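PDB 4Z80: EGF family domain-containing protein from Toxoplasma gondii, which binds a peptide of the rhoptry-neck protein RON2L1 and probably helps form the moving junction through which the parasite enters host cells. Local coordinates for residues Leu158-Arg169 with Val186-Leu195. Residues are numbered along the deposited sequence; the frame is centred on the assembly and turned at random.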
loop_
_atom_site.group_PDB
_atom_site.type_symbol
_atom_site.label_atom_id
_atom_site.label_comp_id
_atom_site.label_asym_id
_atom_site.label_seq_id
_atom_site.Cartn_x
_atom_site.Cartn_y
_atom_site.Cartn_z
ATOM N N LEU A 158 -5.150 7.747 20.199
ATOM C CA LEU A 158 -4.962 8.917 21.075
ATOM C C LEU A 158 -5.449 10.176 20.359
ATOM O O LEU A 158 -5.881 10.117 19.214
ATOM C CB LEU A 158 -3.497 9.061 21.516
ATOM C CG LEU A 158 -2.907 7.808 22.169
ATOM C CD1 LEU A 158 -1.442 8.006 22.524
ATOM C CD2 LEU A 158 -3.706 7.398 23.394
ATOM N N THR A 159 -5.418 11.323 21.030
ATOM C CA THR A 159 -5.980 12.525 20.411
ATOM C C THR A 159 -5.166 12.994 19.210
ATOM O O THR A 159 -5.711 13.584 18.279
ATOM C CB THR A 159 -6.095 13.701 21.417
ATOM O OG1 THR A 159 -4.828 13.939 22.042
ATOM C CG2 THR A 159 -7.135 13.395 22.471
ATOM N N HIS A 160 -3.864 12.739 19.234
ATOM C CA HIS A 160 -2.982 13.205 18.172
ATOM C C HIS A 160 -1.649 12.475 18.250
ATOM O O HIS A 160 -1.335 11.828 19.250
ATOM C CB HIS A 160 -2.772 14.724 18.269
ATOM C CG HIS A 160 -2.102 15.154 19.535
ATOM N ND1 HIS A 160 -2.765 15.215 20.742
ATOM C CD2 HIS A 160 -0.827 15.536 19.785
ATOM C CE1 HIS A 160 -1.925 15.614 21.682
ATOM N NE2 HIS A 160 -0.742 15.815 21.129
ATOM N N CYS A 161 -0.888 12.575 17.167
ATOM C CA CYS A 161 0.409 11.940 17.050
ATOM C C CYS A 161 1.444 12.973 16.595
ATOM O O CYS A 161 1.213 13.673 15.612
ATOM C CB CYS A 161 0.341 10.784 16.054
ATOM S SG CYS A 161 1.937 9.985 15.831
ATOM N N PRO A 162 2.581 13.081 17.305
ATOM C CA PRO A 162 2.985 12.353 18.515
ATOM C C PRO A 162 2.212 12.848 19.731
ATOM O O PRO A 162 2.140 14.062 19.933
ATOM C CB PRO A 162 4.477 12.674 18.639
ATOM C CG PRO A 162 4.607 14.021 18.013
ATOM C CD PRO A 162 3.625 14.030 16.871
ATOM N N TYR A 163 1.640 11.946 20.519
ATOM C CA TYR A 163 0.779 12.381 21.619
ATOM C C TYR A 163 1.571 13.115 22.705
ATOM O O TYR A 163 1.054 14.050 23.321
ATOM C CB TYR A 163 0.023 11.204 22.244
ATOM C CG TYR A 163 -0.750 11.631 23.479
ATOM C CD1 TYR A 163 -1.967 12.293 23.365
ATOM C CD2 TYR A 163 -0.240 11.412 24.751
ATOM C CE1 TYR A 163 -2.664 12.709 24.486
ATOM C CE2 TYR A 163 -0.931 11.820 25.878
ATOM C CZ TYR A 163 -2.138 12.467 25.740
ATOM O OH TYR A 163 -2.811 12.878 26.872
ATOM N N ASN A 164 2.802 12.682 22.963
ATOM C CA ASN A 164 3.667 13.398 23.900
ATOM C C ASN A 164 5.074 13.530 23.333
ATOM O O ASN A 164 5.391 12.936 22.306
ATOM C CB ASN A 164 3.681 12.704 25.271
ATOM C CG ASN A 164 4.334 11.332 25.245
ATOM O OD1 ASN A 164 5.380 11.134 24.633
ATOM N ND2 ASN A 164 3.726 10.378 25.943
ATOM N N VAL A 165 5.922 14.313 23.988
ATOM C CA VAL A 165 7.224 14.621 23.410
ATOM C C VAL A 165 8.160 13.420 23.442
ATOM O O VAL A 165 9.134 13.380 22.689
ATOM C CB VAL A 165 7.900 15.814 24.125
ATOM C CG1 VAL A 165 7.075 17.075 23.923
ATOM C CG2 VAL A 165 8.094 15.527 25.592
ATOM N N ASN A 166 7.862 12.435 24.287
ATOM C CA ASN A 166 8.670 11.225 24.348
ATOM C C ASN A 166 8.458 10.354 23.114
ATOM O O ASN A 166 9.398 9.736 22.625
ATOM C CB ASN A 166 8.359 10.438 25.618
ATOM C CG ASN A 166 8.778 11.184 26.870
ATOM O OD1 ASN A 166 9.311 12.290 26.793
ATOM N ND2 ASN A 166 8.530 10.590 28.023
ATOM N N VAL A 167 7.226 10.309 22.618
ATOM C CA VAL A 167 6.947 9.626 21.357
ATOM C C VAL A 167 7.845 10.235 20.282
ATOM O O VAL A 167 8.534 9.521 19.552
ATOM C CB VAL A 167 5.457 9.751 20.937
ATOM C CG1 VAL A 167 5.222 9.185 19.535
ATOM C CG2 VAL A 167 4.544 9.060 21.935
ATOM N N TYR A 168 7.856 11.564 20.209
ATOM C CA TYR A 168 8.634 12.252 19.191
ATOM C C TYR A 168 10.135 12.096 19.386
ATOM O O TYR A 168 10.856 11.803 18.437
ATOM C CB TYR A 168 8.287 13.744 19.149
ATOM C CG TYR A 168 8.922 14.422 17.961
ATOM C CD1 TYR A 168 8.514 14.110 16.674
ATOM C CD2 TYR A 168 9.950 15.343 18.120
ATOM C CE1 TYR A 168 9.093 14.705 15.576
ATOM C CE2 TYR A 168 10.535 15.951 17.021
ATOM C CZ TYR A 168 10.103 15.622 15.750
ATOM O OH TYR A 168 10.674 16.206 14.640
ATOM N N ARG A 169 10.618 12.277 20.610
ATOM C CA ARG A 169 12.059 12.370 20.811
ATOM C C ARG A 169 12.740 11.013 21.036
ATOM O O ARG A 169 13.916 10.858 20.697
ATOM C CB ARG A 169 12.350 13.327 21.970
ATOM C CG ARG A 169 12.179 14.790 21.557
ATOM C CD ARG A 169 12.040 15.775 22.715
ATOM N NE ARG A 169 12.481 15.257 24.006
ATOM C CZ ARG A 169 12.468 15.967 25.131
ATOM N NH1 ARG A 169 12.883 15.421 26.267
ATOM N NH2 ARG A 169 12.039 17.226 25.117
ATOM N N VAL A 186 3.741 15.516 11.283
ATOM C CA VAL A 186 3.562 14.658 12.445
ATOM C C VAL A 186 4.757 14.852 13.393
ATOM O O VAL A 186 5.538 13.943 13.656
ATOM C CB VAL A 186 3.359 13.168 11.993
ATOM C CG1 VAL A 186 4.522 12.670 11.156
ATOM C CG2 VAL A 186 3.071 12.262 13.171
ATOM N N THR A 187 4.879 16.077 13.905
ATOM C CA THR A 187 5.945 16.432 14.835
ATOM C C THR A 187 5.376 17.062 16.098
ATOM O O THR A 187 4.175 17.313 16.188
ATOM C CB THR A 187 6.935 17.426 14.213
ATOM O OG1 THR A 187 6.273 18.678 14.013
ATOM C CG2 THR A 187 7.460 16.907 12.878
ATOM N N GLU A 188 6.253 17.313 17.066
ATOM C CA GLU A 188 5.899 18.040 18.286
ATOM C C GLU A 188 5.143 19.325 18.004
ATOM O O GLU A 188 4.113 19.607 18.614
ATOM C CB GLU A 188 7.155 18.399 19.073
ATOM C CG GLU A 188 7.545 17.438 20.156
ATOM C CD GLU A 188 8.704 17.969 20.974
ATOM O OE1 GLU A 188 8.587 19.097 21.504
ATOM O OE2 GLU A 188 9.733 17.273 21.076
ATOM N N SER A 189 5.686 20.111 17.080
ATOM C CA SER A 189 5.177 21.448 16.806
ATOM C C SER A 189 4.029 21.450 15.804
ATOM O O SER A 189 3.304 22.437 15.690
ATOM C CB SER A 189 6.310 22.337 16.292
ATOM O OG SER A 189 6.900 21.786 15.129
ATOM N N ASN A 190 3.868 20.348 15.076
ATOM C CA ASN A 190 2.785 20.221 14.107
ATOM C C ASN A 190 2.237 18.796 14.108
ATOM O O ASN A 190 2.511 18.014 13.198
ATOM C CB ASN A 190 3.268 20.604 12.711
ATOM C CG ASN A 190 2.136 20.704 11.708
ATOM O OD1 ASN A 190 0.991 20.975 12.072
ATOM N ND2 ASN A 190 2.452 20.495 10.435
ATOM N N PRO A 191 1.471 18.446 15.147
ATOM C CA PRO A 191 1.033 17.052 15.246
ATOM C C PRO A 191 -0.104 16.708 14.294
ATOM O O PRO A 191 -0.827 17.580 13.803
ATOM C CB PRO A 191 0.583 16.927 16.702
ATOM C CG PRO A 191 0.194 18.299 17.102
ATOM C CD PRO A 191 1.080 19.240 16.325
ATOM N N LEU A 192 -0.233 15.413 14.025
ATOM C CA LEU A 192 -1.311 14.890 13.211
ATOM C C LEU A 192 -2.505 14.629 14.116
ATOM O O LEU A 192 -2.408 13.846 15.053
ATOM C CB LEU A 192 -0.860 13.613 12.511
ATOM C CG LEU A 192 -1.796 12.966 11.487
ATOM C CD1 LEU A 192 -2.126 13.919 10.349
ATOM C CD2 LEU A 192 -1.141 11.689 10.969
ATOM N N ARG A 193 -3.622 15.292 13.835
ATOM C CA ARG A 193 -4.762 15.271 14.751
ATOM C C ARG A 193 -5.773 14.177 14.430
ATOM O O ARG A 193 -6.201 14.034 13.285
ATOM C CB ARG A 193 -5.493 16.615 14.725
ATOM C CG ARG A 193 -4.625 17.830 14.983
ATOM C CD ARG A 193 -4.468 18.130 16.456
ATOM N NE ARG A 193 -3.746 19.385 16.656
ATOM C CZ ARG A 193 -3.088 19.704 17.764
ATOM N NH1 ARG A 193 -3.053 18.865 18.793
ATOM N NH2 ARG A 193 -2.452 20.863 17.839
ATOM N N PHE A 194 -6.169 13.429 15.455
ATOM C CA PHE A 194 -7.268 12.475 15.353
ATOM C C PHE A 194 -8.502 13.122 15.958
ATOM O O PHE A 194 -9.506 13.324 15.279
ATOM C CB PHE A 194 -6.918 11.169 16.077
ATOM C CG PHE A 194 -7.985 10.092 15.996
ATOM C CD1 PHE A 194 -8.887 10.028 14.947
ATOM C CD2 PHE A 194 -8.058 9.130 16.989
ATOM C CE1 PHE A 194 -9.841 9.018 14.900
ATOM C CE2 PHE A 194 -9.008 8.121 16.942
ATOM C CZ PHE A 194 -9.896 8.069 15.903
ATOM N N LEU A 195 -8.404 13.450 17.241
ATOM C CA LEU A 195 -9.422 14.243 17.922
ATOM C C LEU A 195 -8.835 15.627 18.148
ATOM O O LEU A 195 -7.996 15.816 19.023
ATOM C CB LEU A 195 -9.841 13.590 19.238
ATOM C CG LEU A 195 -10.107 12.088 19.134
ATOM C CD1 LEU A 195 -10.533 11.521 20.481
ATOM C CD2 LEU A 195 -11.146 11.787 18.059
HETATM O O HOH W 1 10.372 18.752 23.668
#
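Cys161 and Leu192 pair reciprocally, and around these two backbone hydrogen bonds a very short antiparallel sheet is built. Cys161 N donates to Leu192 O at 2.9 Å, and Leu192 N returns a hydrogen bond to Cys161 O. His160 and Arg193 form the adjoining non-hydrogen-bonded pair, with His160 CA 3.2 Å from Leu192 O in a CA-H...O contact. Where the strands end, Thr159 O takes two donors, Phe194 N and Leu195 N, both from the same face of its carbonyl plane.

Beside this pairing the side chains of His160, Arg193 and Pro191 pack in succession. The His160 ring lies between Tyr163 CA on one face and Arg193 NH1 on the other, 3.9 Å above the plane and toward the rim, with ring and guanidinium turned 57° apart. Pro191 CG in turn sits 3.5 Å over the centre of that guanidinium. A hydrogen bond of 2.8 Å between Thr159 OG1 and His160 ND1, in which either could be the donor, helps fix the imidazole's rotation.

Further along, apolar and polar contacts mix. Pro162, preceded by a cis peptide bond, sets its CD against Thr187 O, while Val186 CG2 makes an apolar contact with Cys161 SG. Thr187 OG1 accepts from Asn190 N in an ST motif. Tyr168 turns CG away from its own backbone N (chi1 -171°), which lays the ring alongside Thr187, and Glu188 N lies 3.9 Å over the ring centre. The extended Glu188 chain crosses to Val165 CG1 and Arg169 CD; its carboxylate reaches the guanidinium through a water held by OE1 and Arg169 NH2.

Tyr163 OH hydrogen-bonds Ser18 OG of the bound peptide chain. Met172 of helix 165-172 packs against Cys161, Pro162 and Val186, while the Cys161-Cys265 disulfide fastens this two-stranded sheet to the chain just beyond helix 252-262, on which Val186 and Leu192 also pack.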